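Local coordinates for protein hydrolase, haloacid dehalogenase-like family (Porphyromonas gingivalis, PDB 2I6X) that probably acts as a hydrolase of the haloacid dehalogenase superfamily, its actual substrate and reaction being unidentified, at residues Leu52-Arg63 with Leu110-Leu118; Met4-Val15 with Met165-Asp175. All coordinates share one frame; numbering follows the deposited sequence.

Contact 1 (Leu52-Arg63 with Leu110-Leu118); sequences LESGRKSEEEFR and LSNTNPYVL
E59 OE2 is gripped from two sides: R63 NE donates to it at 2.7 Å, and Y116 OH, across the contact, lies 2.6 Å away in a bond that is short but weak in geometry. R63 holds the carboxylate side-on, NH2 taking OE1 at 3.1 Å while NE takes OE2, both on syn lone pairs and in the guanidinium plane, which fixes the rotation of the E59 head. With CG anti to the backbone N (chi1 -174°) and a bend at chi2, E59 turns its carboxylate onto the phenol, the two planes 79° apart. A long tyrosine suits this place: its ring lodges as a knob among L52, E59, F62 and R63, while Y76, V79 and L83 of helix 76-83 pack against it too.

This is where helices 48-54 and 59-70 meet the loop that follows strand 106-111 of the Rossmann-like HAD core, a strand whose end in HAD enzymes carries the second sequence motif, here probably S111. Helix 115-121 starts with N114 as N-cap, OD1 accepting from V117 N at 3.0 Å, and P115, which has no amide hydrogen to donate, suits the first turn, where none is needed.

Apolar packing fills in beside the polar cluster. L52 CD1 touches P115 CD at 3.7 Å, and its CD2 sits over the centre of one F62 face. Nearer the strand, E53 OE1 comes closest to N112 CB, at 3.5 Å; the N112 amide is held instead by K150 O through ND2. The E53 CA hydrogen points at T113 O.

Contact 2 (Met4-Val15 with Met165-Asp175); sequences MIRNIVFDLGGV and MKPEETLFIDD
Backbone hydrogen bonds join strands 7-10 and 170-173 in parallel, their axes 14° apart: L171 N to N7 O, V9 N to L171 O and I173 N to V9 O, each 2.8 Å, then D11 N to I173 O. At the start, E169 O accepts from both R6 N and N7 N.

Side-chain polar contacts cluster at that end. N7 ND2 donates to T170 OG1 at 2.9 Å, and this hydroxyl donates in turn to K166 O. One water ties N7 ND2 and K166 N to E169 OE1, and R6 NE forms a salt bridge with that oxygen at 3.5 Å.

Apolar groups line much of both faces. I173 CD1 touches I8 CG2 and F10 CE1, both 3.7 Å away, with V15 beside I173 CG2; beta-branched I8, V9 and I173 suit extended strands. On the V9 face, CG1 meets the F172 ring at its edge and CG2 meets the selenium of M165.

Beyond the strands, D11 OD2 stands 3.2 Å from D174 OD1 and 3.3 Å from D175 OD1. K150 NZ salt-bridges D174 OD2. Acceptors gathered this closely, G13 O included, would probably need a cation, consistent with the magnesium site of HAD phosphohydrolases.

Contact 2 pairs the central strand 7-10 with its neighbour 170-173, and the 110-118 segment of contact 1 begins on strand 106-111, the other neighbour of 7-10. The contact centres are about 23 Å apart, yet they touch: L110 N lies 2.8 Å from F10 O, probably a hydrogen bond, and S111 CA 3.5 Å from D11 OD1. The carboxyl end of the sheet thus brings D11, D174 and D175 together with S111, probably the active-site end, as in related HAD enzymes. K150 ties the two: NZ reaches D174 OD2 and L110 O, while its backbone O accepts from N112 ND2. From there 110-118 runs into helix 115-121, packing against helices 48-54 and 59-70, probably part of an inserted cap.

Contact 1 (Leu52-Arg63 with Leu110-Leu118)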
loop_
_atom_site.group_PDB
_atom_site.type_symbol
_atom_site.label_atom_id
_atom_site.label_comp_id
_atom_site.label_asym_id
_atom_site.label_seq_id
_atom_site.Cartn_x
_atom_site.Cartn_y
_atom_site.Cartn_z
ATOM N N LEU A 52 -3.945 -13.318 -1.407
ATOM C CA LEU A 52 -2.630 -12.804 -1.729
ATOM C C LEU A 52 -2.205 -11.592 -0.858
ATOM O O LEU A 52 -1.057 -11.569 -0.399
ATOM C CB LEU A 52 -2.524 -12.474 -3.232
ATOM C CG LEU A 52 -1.229 -11.818 -3.750
ATOM C CD1 LEU A 52 -0.052 -12.795 -3.729
ATOM C CD2 LEU A 52 -1.432 -11.234 -5.134
ATOM N N GLU A 53 -3.112 -10.616 -0.643
ATOM C CA GLU A 53 -2.817 -9.396 0.164
ATOM C C GLU A 53 -2.677 -9.706 1.624
ATOM O O GLU A 53 -1.881 -9.086 2.312
ATOM C CB GLU A 53 -3.938 -8.345 0.124
ATOM C CG GLU A 53 -4.460 -7.995 -1.224
ATOM C CD GLU A 53 -4.725 -6.508 -1.339
ATOM O OE1 GLU A 53 -5.588 -6.002 -0.565
ATOM O OE2 GLU A 53 -4.041 -5.870 -2.212
ATOM N N SER A 54 -3.523 -10.617 2.091
ATOM C CA SER A 54 -3.666 -10.898 3.490
ATOM C C SER A 54 -2.611 -11.891 3.957
ATOM O O SER A 54 -2.473 -12.137 5.146
ATOM C CB SER A 54 -5.066 -11.444 3.762
ATOM O OG SER A 54 -5.160 -12.829 3.454
ATOM N N GLY A 55 -1.879 -12.474 3.015
ATOM C CA GLY A 55 -0.872 -13.465 3.348
ATOM C C GLY A 55 -1.416 -14.867 3.531
ATOM O O GLY A 55 -0.641 -15.798 3.737
ATOM N N ARG A 56 -2.735 -15.031 3.448
ATOM C CA ARG A 56 -3.358 -16.343 3.654
ATOM C C ARG A 56 -2.825 -17.404 2.669
ATOM O O ARG A 56 -2.531 -18.533 3.064
ATOM C CB ARG A 56 -4.881 -16.236 3.605
ATOM C CG ARG A 56 -5.571 -17.496 4.048
ATOM C CD ARG A 56 -7.067 -17.312 4.163
ATOM N NE ARG A 56 -7.711 -18.586 4.472
ATOM C CZ ARG A 56 -8.089 -19.477 3.558
ATOM N NH1 ARG A 56 -8.665 -20.617 3.944
ATOM N NH2 ARG A 56 -7.902 -19.227 2.261
ATOM N N LYS A 57 -2.692 -17.038 1.397
ATOM C CA LYS A 57 -1.882 -17.808 0.464
ATOM C C LYS A 57 -0.554 -17.111 0.208
ATOM O O LYS A 57 -0.490 -15.892 -0.005
ATOM C CB LYS A 57 -2.623 -18.043 -0.852
ATOM C CG LYS A 57 -3.742 -19.070 -0.745
ATOM C CD LYS A 57 -4.574 -19.124 -2.011
ATOM C CE LYS A 57 -5.705 -20.130 -1.882
ATOM N NZ LYS A 57 -6.615 -19.861 -0.701
ATOM N N SER A 58 0.517 -17.890 0.242
ATOM C CA SER A 58 1.816 -17.435 -0.230
ATOM C C SER A 58 1.737 -17.118 -1.729
ATOM O O SER A 58 0.760 -17.476 -2.411
ATOM C CB SER A 58 2.876 -18.509 0.029
ATOM O OG SER A 58 2.616 -19.671 -0.745
ATOM N N GLU A 59 2.774 -16.458 -2.235
ATOM C CA GLU A 59 2.874 -16.141 -3.656
ATOM C C GLU A 59 2.739 -17.427 -4.486
ATOM O O GLU A 59 1.900 -17.511 -5.388
ATOM C CB GLU A 59 4.184 -15.397 -3.903
ATOM C CG GLU A 59 4.379 -14.873 -5.300
ATOM C CD GLU A 59 4.724 -15.978 -6.279
ATOM O OE1 GLU A 59 5.530 -16.867 -5.904
ATOM O OE2 GLU A 59 4.183 -15.963 -7.408
ATOM N N GLU A 60 3.528 -18.443 -4.139
ATOM C CA GLU A 60 3.493 -19.756 -4.803
ATOM C C GLU A 60 2.110 -20.382 -4.804
ATOM O O GLU A 60 1.671 -20.928 -5.826
ATOM C CB GLU A 60 4.506 -20.716 -4.152
ATOM C CG GLU A 60 4.313 -22.216 -4.468
ATOM C CD GLU A 60 5.336 -22.805 -5.445
ATOM O OE1 GLU A 60 5.514 -24.045 -5.411
ATOM O OE2 GLU A 60 5.950 -22.050 -6.236
ATOM N N GLU A 61 1.440 -20.315 -3.653
ATOM C CA GLU A 61 0.098 -20.861 -3.494
ATOM C C GLU A 61 -0.963 -20.136 -4.336
ATOM O O GLU A 61 -1.808 -20.786 -4.959
ATOM C CB GLU A 61 -0.307 -20.882 -2.015
ATOM C CG GLU A 61 0.414 -21.937 -1.184
ATOM C CD GLU A 61 0.024 -21.875 0.282
ATOM O OE1 GLU A 61 -0.017 -20.758 0.849
ATOM O OE2 GLU A 61 -0.247 -22.945 0.872
ATOM N N PHE A 62 -0.898 -18.805 -4.367
ATOM C CA PHE A 62 -1.818 -17.978 -5.151
ATOM C C PHE A 62 -1.696 -18.234 -6.659
ATOM O O PHE A 62 -2.700 -18.292 -7.381
ATOM C CB PHE A 62 -1.580 -16.500 -4.819
ATOM C CG PHE A 62 -2.076 -15.533 -5.866
ATOM C CD1 PHE A 62 -3.397 -15.058 -5.832
ATOM C CD2 PHE A 62 -1.196 -15.047 -6.861
ATOM C CE1 PHE A 62 -3.859 -14.123 -6.790
ATOM C CE2 PHE A 62 -1.638 -14.113 -7.845
ATOM C CZ PHE A 62 -2.970 -13.634 -7.802
ATOM N N ARG A 63 -0.468 -18.403 -7.126
ATOM C CA ARG A 63 -0.232 -18.597 -8.534
ATOM C C ARG A 63 -0.663 -19.993 -8.985
ATOM O O ARG A 63 -1.234 -20.159 -10.067
ATOM C CB ARG A 63 1.239 -18.330 -8.843
ATOM C CG ARG A 63 1.554 -18.213 -10.310
ATOM C CD ARG A 63 2.925 -17.601 -10.538
ATOM N NE ARG A 63 3.837 -17.785 -9.408
ATOM C CZ ARG A 63 4.598 -18.856 -9.222
ATOM N NH1 ARG A 63 4.537 -19.854 -10.091
ATOM N NH2 ARG A 63 5.392 -18.941 -8.154
ATOM N N LEU A 110 1.378 2.024 6.194
ATOM C CA LEU A 110 0.390 0.977 6.425
ATOM C C LEU A 110 -0.287 0.700 5.084
ATOM O O LEU A 110 -1.068 1.500 4.578
ATOM C CB LEU A 110 -0.624 1.318 7.532
ATOM C CG LEU A 110 -1.755 0.301 7.726
ATOM C CD1 LEU A 110 -1.165 -1.007 8.194
ATOM C CD2 LEU A 110 -2.893 0.778 8.691
ATOM N N SER A 111 -0.006 -0.484 4.552
ATOM C CA SER A 111 -0.334 -0.767 3.176
ATOM C C SER A 111 -0.926 -2.152 2.963
ATOM O O SER A 111 -0.392 -3.135 3.466
ATOM C CB SER A 111 0.935 -0.573 2.333
ATOM O OG SER A 111 0.749 -1.078 1.050
ATOM N N ASN A 112 -2.040 -2.216 2.229
ATOM C CA ASN A 112 -2.482 -3.485 1.631
ATOM C C ASN A 112 -1.689 -3.706 0.360
ATOM O O ASN A 112 -1.804 -2.937 -0.596
ATOM C CB ASN A 112 -3.971 -3.528 1.302
ATOM C CG ASN A 112 -4.828 -3.730 2.504
ATOM O OD1 ASN A 112 -4.347 -3.959 3.618
ATOM N ND2 ASN A 112 -6.125 -3.639 2.299
ATOM N N THR A 113 -0.909 -4.780 0.341
ATOM C CA THR A 113 0.001 -4.990 -0.754
ATOM C C THR A 113 0.329 -6.475 -0.882
ATOM O O THR A 113 -0.054 -7.289 -0.043
ATOM C CB THR A 113 1.273 -4.085 -0.585
ATOM O OG1 THR A 113 1.950 -3.949 -1.840
ATOM C CG2 THR A 113 2.238 -4.628 0.478
ATOM N N ASN A 114 1.042 -6.827 -1.945
ATOM C CA ASN A 114 1.285 -8.211 -2.223
ATOM C C ASN A 114 2.802 -8.392 -2.275
ATOM O O ASN A 114 3.516 -7.406 -2.327
ATOM C CB ASN A 114 0.601 -8.560 -3.524
ATOM C CG ASN A 114 1.062 -7.693 -4.653
ATOM O OD1 ASN A 114 2.183 -7.861 -5.172
ATOM N ND2 ASN A 114 0.225 -6.750 -5.047
ATOM N N PRO A 115 3.299 -9.645 -2.207
ATOM C CA PRO A 115 4.747 -9.934 -2.299
ATOM C C PRO A 115 5.494 -9.388 -3.528
ATOM O O PRO A 115 6.694 -9.122 -3.421
ATOM C CB PRO A 115 4.799 -11.463 -2.327
ATOM C CG PRO A 115 3.575 -11.882 -1.714
ATOM C CD PRO A 115 2.518 -10.866 -1.985
ATOM N N TYR A 116 4.810 -9.276 -4.674
ATOM C CA TYR A 116 5.411 -8.792 -5.920
ATOM C C TYR A 116 5.798 -7.323 -5.778
ATOM O O TYR A 116 6.933 -6.946 -6.069
ATOM C CB TYR A 116 4.460 -8.942 -7.115
ATOM C CG TYR A 116 3.923 -10.334 -7.339
ATOM C CD1 TYR A 116 4.700 -11.316 -7.963
ATOM C CD2 TYR A 116 2.628 -10.678 -6.925
ATOM C CE1 TYR A 116 4.199 -12.597 -8.161
ATOM C CE2 TYR A 116 2.130 -11.951 -7.127
ATOM C CZ TYR A 116 2.912 -12.903 -7.741
ATOM O OH TYR A 116 2.401 -14.159 -7.937
ATOM N N VAL A 117 4.858 -6.500 -5.327
ATOM C CA VAL A 117 5.124 -5.077 -5.163
ATOM C C VAL A 117 6.228 -4.889 -4.120
ATOM O O VAL A 117 7.120 -4.068 -4.283
ATOM C CB VAL A 117 3.823 -4.286 -4.822
ATOM C CG1 VAL A 117 4.128 -2.822 -4.471
ATOM C CG2 VAL A 117 2.883 -4.328 -6.015
ATOM N N LEU A 118 6.177 -5.700 -3.073
ATOM C CA LEU A 118 7.197 -5.682 -2.045
ATOM C C LEU A 118 8.573 -6.091 -2.564
ATOM O O LEU A 118 9.569 -5.477 -2.171
ATOM C CB LEU A 118 6.782 -6.549 -0.865
ATOM C CG LEU A 118 5.824 -5.900 0.126
ATOM C CD1 LEU A 118 5.615 -6.857 1.307
ATOM C CD2 LEU A 118 6.359 -4.527 0.585
#

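Contact 2 (Met4-Val15 with Met165-Asp175)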
loop_
_atom_site.group_PDB
_atom_site.type_symbol
_atom_site.label_atom_id
_atom_site.label_comp_id
_atom_site.label_asym_id
_atom_site.label_seq_id
_atom_site.Cartn_x
_atom_site.Cartn_y
_atom_site.Cartn_z
HETATM N N MSE A 4 0.292 19.250 17.302
HETATM C CA MSE A 4 -0.751 18.239 17.164
HETATM C C MSE A 4 -0.214 16.826 16.909
HETATM O O MSE A 4 -0.441 15.884 17.688
HETATM C CB MSE A 4 -1.569 18.615 15.936
HETATM C CG MSE A 4 -2.783 19.440 16.220
HETATM SE SE MSE A 4 -4.306 18.241 16.136
HETATM C CE MSE A 4 -4.191 17.673 14.251
ATOM N N ILE A 5 0.496 16.723 15.790
ATOM C CA ILE A 5 0.874 15.479 15.171
ATOM C C ILE A 5 2.335 15.151 15.514
ATOM O O ILE A 5 3.221 15.996 15.340
ATOM C CB ILE A 5 0.699 15.596 13.613
ATOM C CG1 ILE A 5 -0.717 16.058 13.215
ATOM C CG2 ILE A 5 1.118 14.319 12.897
ATOM C CD1 ILE A 5 -1.821 15.126 13.590
ATOM N N ARG A 6 2.561 13.931 16.007
ATOM C CA ARG A 6 3.894 13.370 16.261
ATOM C C ARG A 6 4.263 12.250 15.264
ATOM O O ARG A 6 5.443 12.014 14.990
ATOM C CB ARG A 6 3.967 12.797 17.683
ATOM C CG ARG A 6 3.866 13.817 18.813
ATOM C CD ARG A 6 4.643 13.304 20.029
ATOM N NE ARG A 6 4.258 13.947 21.290
ATOM C CZ ARG A 6 4.646 15.163 21.684
ATOM N NH1 ARG A 6 5.443 15.905 20.914
ATOM N NH2 ARG A 6 4.232 15.641 22.854
ATOM N N ASN A 7 3.242 11.559 14.749
ATOM C CA ASN A 7 3.414 10.413 13.874
ATOM C C ASN A 7 2.607 10.602 12.592
ATOM O O ASN A 7 1.532 11.205 12.613
ATOM C CB ASN A 7 2.974 9.112 14.558
ATOM C CG ASN A 7 3.226 9.116 16.059
ATOM O OD1 ASN A 7 4.371 9.031 16.515
ATOM N ND2 ASN A 7 2.154 9.218 16.835
ATOM N N ILE A 8 3.134 10.106 11.477
ATOM C CA ILE A 8 2.412 10.180 10.234
ATOM C C ILE A 8 2.503 8.806 9.602
ATOM O O ILE A 8 3.585 8.234 9.536
ATOM C CB ILE A 8 3.002 11.257 9.254
ATOM C CG1 ILE A 8 3.135 12.632 9.920
ATOM C CG2 ILE A 8 2.149 11.378 7.988
ATOM C CD1 ILE A 8 4.256 13.439 9.338
ATOM N N VAL A 9 1.365 8.294 9.134
ATOM C CA VAL A 9 1.245 6.971 8.528
ATOM C C VAL A 9 0.744 7.172 7.113
ATOM O O VAL A 9 -0.225 7.893 6.898
ATOM C CB VAL A 9 0.207 6.081 9.293
ATOM C CG1 VAL A 9 0.026 4.716 8.587
ATOM C CG2 VAL A 9 0.621 5.883 10.738
ATOM N N PHE A 10 1.406 6.540 6.147
ATOM C CA PHE A 10 1.061 6.679 4.741
ATOM C C PHE A 10 0.610 5.348 4.193
ATOM O O PHE A 10 1.165 4.310 4.561
ATOM C CB PHE A 10 2.304 7.094 3.947
ATOM C CG PHE A 10 2.846 8.438 4.315
ATOM C CD1 PHE A 10 2.510 9.569 3.565
ATOM C CD2 PHE A 10 3.711 8.583 5.389
ATOM C CE1 PHE A 10 3.015 10.823 3.902
ATOM C CE2 PHE A 10 4.200 9.825 5.734
ATOM C CZ PHE A 10 3.849 10.946 4.985
ATOM N N ASP A 11 -0.361 5.360 3.285
ATOM C CA ASP A 11 -0.534 4.189 2.395
ATOM C C ASP A 11 0.523 4.292 1.271
ATOM O O ASP A 11 1.129 5.336 1.076
ATOM C CB ASP A 11 -1.949 4.182 1.814
ATOM C CG ASP A 11 -2.329 2.873 1.145
ATOM O OD1 ASP A 11 -1.622 1.834 1.256
ATOM O OD2 ASP A 11 -3.383 2.901 0.470
ATOM N N LEU A 12 0.726 3.210 0.536
ATOM C CA LEU A 12 1.647 3.168 -0.568
ATOM C C LEU A 12 0.871 3.445 -1.860
ATOM O O LEU A 12 0.997 4.539 -2.439
ATOM C CB LEU A 12 2.347 1.801 -0.624
ATOM C CG LEU A 12 3.456 1.626 -1.682
ATOM C CD1 LEU A 12 4.580 2.663 -1.550
ATOM C CD2 LEU A 12 4.007 0.208 -1.594
ATOM N N GLY A 13 0.074 2.467 -2.301
ATOM C CA GLY A 13 -0.762 2.608 -3.476
ATOM C C GLY A 13 -1.722 3.765 -3.279
ATOM O O GLY A 13 -2.355 3.888 -2.199
ATOM N N GLY A 14 -1.833 4.619 -4.301
ATOM C CA GLY A 14 -2.783 5.732 -4.262
ATOM C C GLY A 14 -2.125 6.994 -3.739
ATOM O O GLY A 14 -2.052 8.011 -4.437
ATOM N N VAL A 15 -1.572 6.902 -2.548
ATOM C CA VAL A 15 -0.896 8.002 -1.877
ATOM C C VAL A 15 0.534 8.319 -2.423
ATOM O O VAL A 15 0.847 9.458 -2.757
ATOM C CB VAL A 15 -0.899 7.685 -0.321
ATOM C CG1 VAL A 15 -0.144 8.732 0.469
ATOM C CG2 VAL A 15 -2.328 7.580 0.146
HETATM N N MSE A 165 2.392 4.297 18.821
HETATM C CA MSE A 165 1.747 5.536 18.404
HETATM C C MSE A 165 0.388 5.723 19.078
HETATM O O MSE A 165 -0.430 4.794 19.149
HETATM C CB MSE A 165 1.599 5.578 16.882
HETATM C CG MSE A 165 0.624 4.548 16.321
HETATM SE SE MSE A 165 0.497 4.618 14.371
HETATM C CE MSE A 165 2.318 4.197 13.822
ATOM N N LYS A 166 0.171 6.923 19.606
ATOM C CA LYS A 166 -1.157 7.357 20.046
ATOM C C LYS A 166 -1.949 7.826 18.816
ATOM O O LYS A 166 -1.475 8.692 18.060
ATOM C CB LYS A 166 -1.031 8.474 21.082
ATOM C CG LYS A 166 -0.237 8.065 22.306
ATOM C CD LYS A 166 -0.310 9.087 23.412
ATOM C CE LYS A 166 0.824 8.881 24.396
ATOM N NZ LYS A 166 0.727 9.803 25.572
ATOM N N PRO A 167 -3.127 7.223 18.572
ATOM C CA PRO A 167 -3.959 7.649 17.423
ATOM C C PRO A 167 -4.240 9.157 17.367
ATOM O O PRO A 167 -4.209 9.755 16.290
ATOM C CB PRO A 167 -5.247 6.831 17.588
ATOM C CG PRO A 167 -4.814 5.621 18.365
ATOM C CD PRO A 167 -3.740 6.096 19.309
ATOM N N GLU A 168 -4.491 9.790 18.514
ATOM C CA GLU A 168 -4.776 11.213 18.479
ATOM C C GLU A 168 -3.541 12.072 18.200
ATOM O O GLU A 168 -3.644 13.285 18.049
ATOM C CB GLU A 168 -5.516 11.678 19.723
ATOM C CG GLU A 168 -4.661 11.768 20.973
ATOM C CD GLU A 168 -4.670 10.479 21.792
ATOM O OE1 GLU A 168 -4.550 10.613 23.045
ATOM O OE2 GLU A 168 -4.815 9.362 21.177
ATOM N N GLU A 169 -2.377 11.448 18.121
ATOM C CA GLU A 169 -1.164 12.174 17.775
ATOM C C GLU A 169 -0.672 11.773 16.391
ATOM O O GLU A 169 0.428 12.130 15.986
ATOM C CB GLU A 169 -0.079 11.905 18.805
ATOM C CG GLU A 169 -0.422 12.384 20.210
ATOM C CD GLU A 169 0.769 12.293 21.146
ATOM O OE1 GLU A 169 1.726 11.548 20.826
ATOM O OE2 GLU A 169 0.758 12.977 22.196
ATOM N N THR A 170 -1.494 11.030 15.670
ATOM C CA THR A 170 -1.069 10.430 14.414
ATOM C C THR A 170 -1.920 10.915 13.252
ATOM O O THR A 170 -3.140 10.947 13.358
ATOM C CB THR A 170 -1.113 8.875 14.501
ATOM O OG1 THR A 170 -0.398 8.446 15.676
ATOM C CG2 THR A 170 -0.493 8.260 13.286
ATOM N N LEU A 171 -1.269 11.288 12.147
ATOM C CA LEU A 171 -1.975 11.625 10.910
ATOM C C LEU A 171 -1.928 10.442 9.943
ATOM O O LEU A 171 -0.852 9.951 9.637
ATOM C CB LEU A 171 -1.380 12.893 10.292
ATOM C CG LEU A 171 -1.893 13.355 8.935
ATOM C CD1 LEU A 171 -3.389 13.689 8.999
ATOM C CD2 LEU A 171 -1.073 14.567 8.469
ATOM N N PHE A 172 -3.092 9.967 9.497
ATOM C CA PHE A 172 -3.207 8.773 8.618
ATOM C C PHE A 172 -3.623 9.203 7.225
ATOM O O PHE A 172 -4.667 9.844 7.055
ATOM C CB PHE A 172 -4.215 7.769 9.212
ATOM C CG PHE A 172 -4.487 6.535 8.330
ATOM C CD1 PHE A 172 -3.530 5.523 8.192
ATOM C CD2 PHE A 172 -5.714 6.381 7.674
ATOM C CE1 PHE A 172 -3.783 4.362 7.388
ATOM C CE2 PHE A 172 -5.986 5.251 6.888
ATOM C CZ PHE A 172 -5.017 4.230 6.737
ATOM N N ILE A 173 -2.783 8.910 6.225
ATOM C CA ILE A 173 -3.000 9.410 4.850
ATOM C C ILE A 173 -3.276 8.227 3.946
ATOM O O ILE A 173 -2.376 7.421 3.647
ATOM C CB ILE A 173 -1.826 10.297 4.364
ATOM C CG1 ILE A 173 -1.545 11.425 5.369
ATOM C CG2 ILE A 173 -2.085 10.861 2.923
ATOM C CD1 ILE A 173 -0.180 12.142 5.186
ATOM N N ASP A 174 -4.539 8.085 3.544
ATOM C CA ASP A 174 -4.980 6.907 2.768
ATOM C C ASP A 174 -6.095 7.342 1.827
ATOM O O ASP A 174 -6.948 8.105 2.221
ATOM C CB ASP A 174 -5.453 5.783 3.696
ATOM C CG ASP A 174 -5.517 4.395 3.018
ATOM O OD1 ASP A 174 -5.962 4.282 1.862
ATOM O OD2 ASP A 174 -5.147 3.375 3.658
ATOM N N ASP A 175 -6.069 6.845 0.595
ATOM C CA ASP A 175 -7.026 7.204 -0.443
ATOM C C ASP A 175 -8.240 6.292 -0.397
ATOM O O ASP A 175 -9.201 6.493 -1.142
ATOM C CB ASP A 175 -6.357 7.105 -1.844
ATOM C CG ASP A 175 -5.814 5.672 -2.155
ATOM O OD1 ASP A 175 -5.134 5.034 -1.285
ATOM O OD2 ASP A 175 -6.068 5.196 -3.290
HETATM O O HOH W 1 2.245 9.137 19.798
#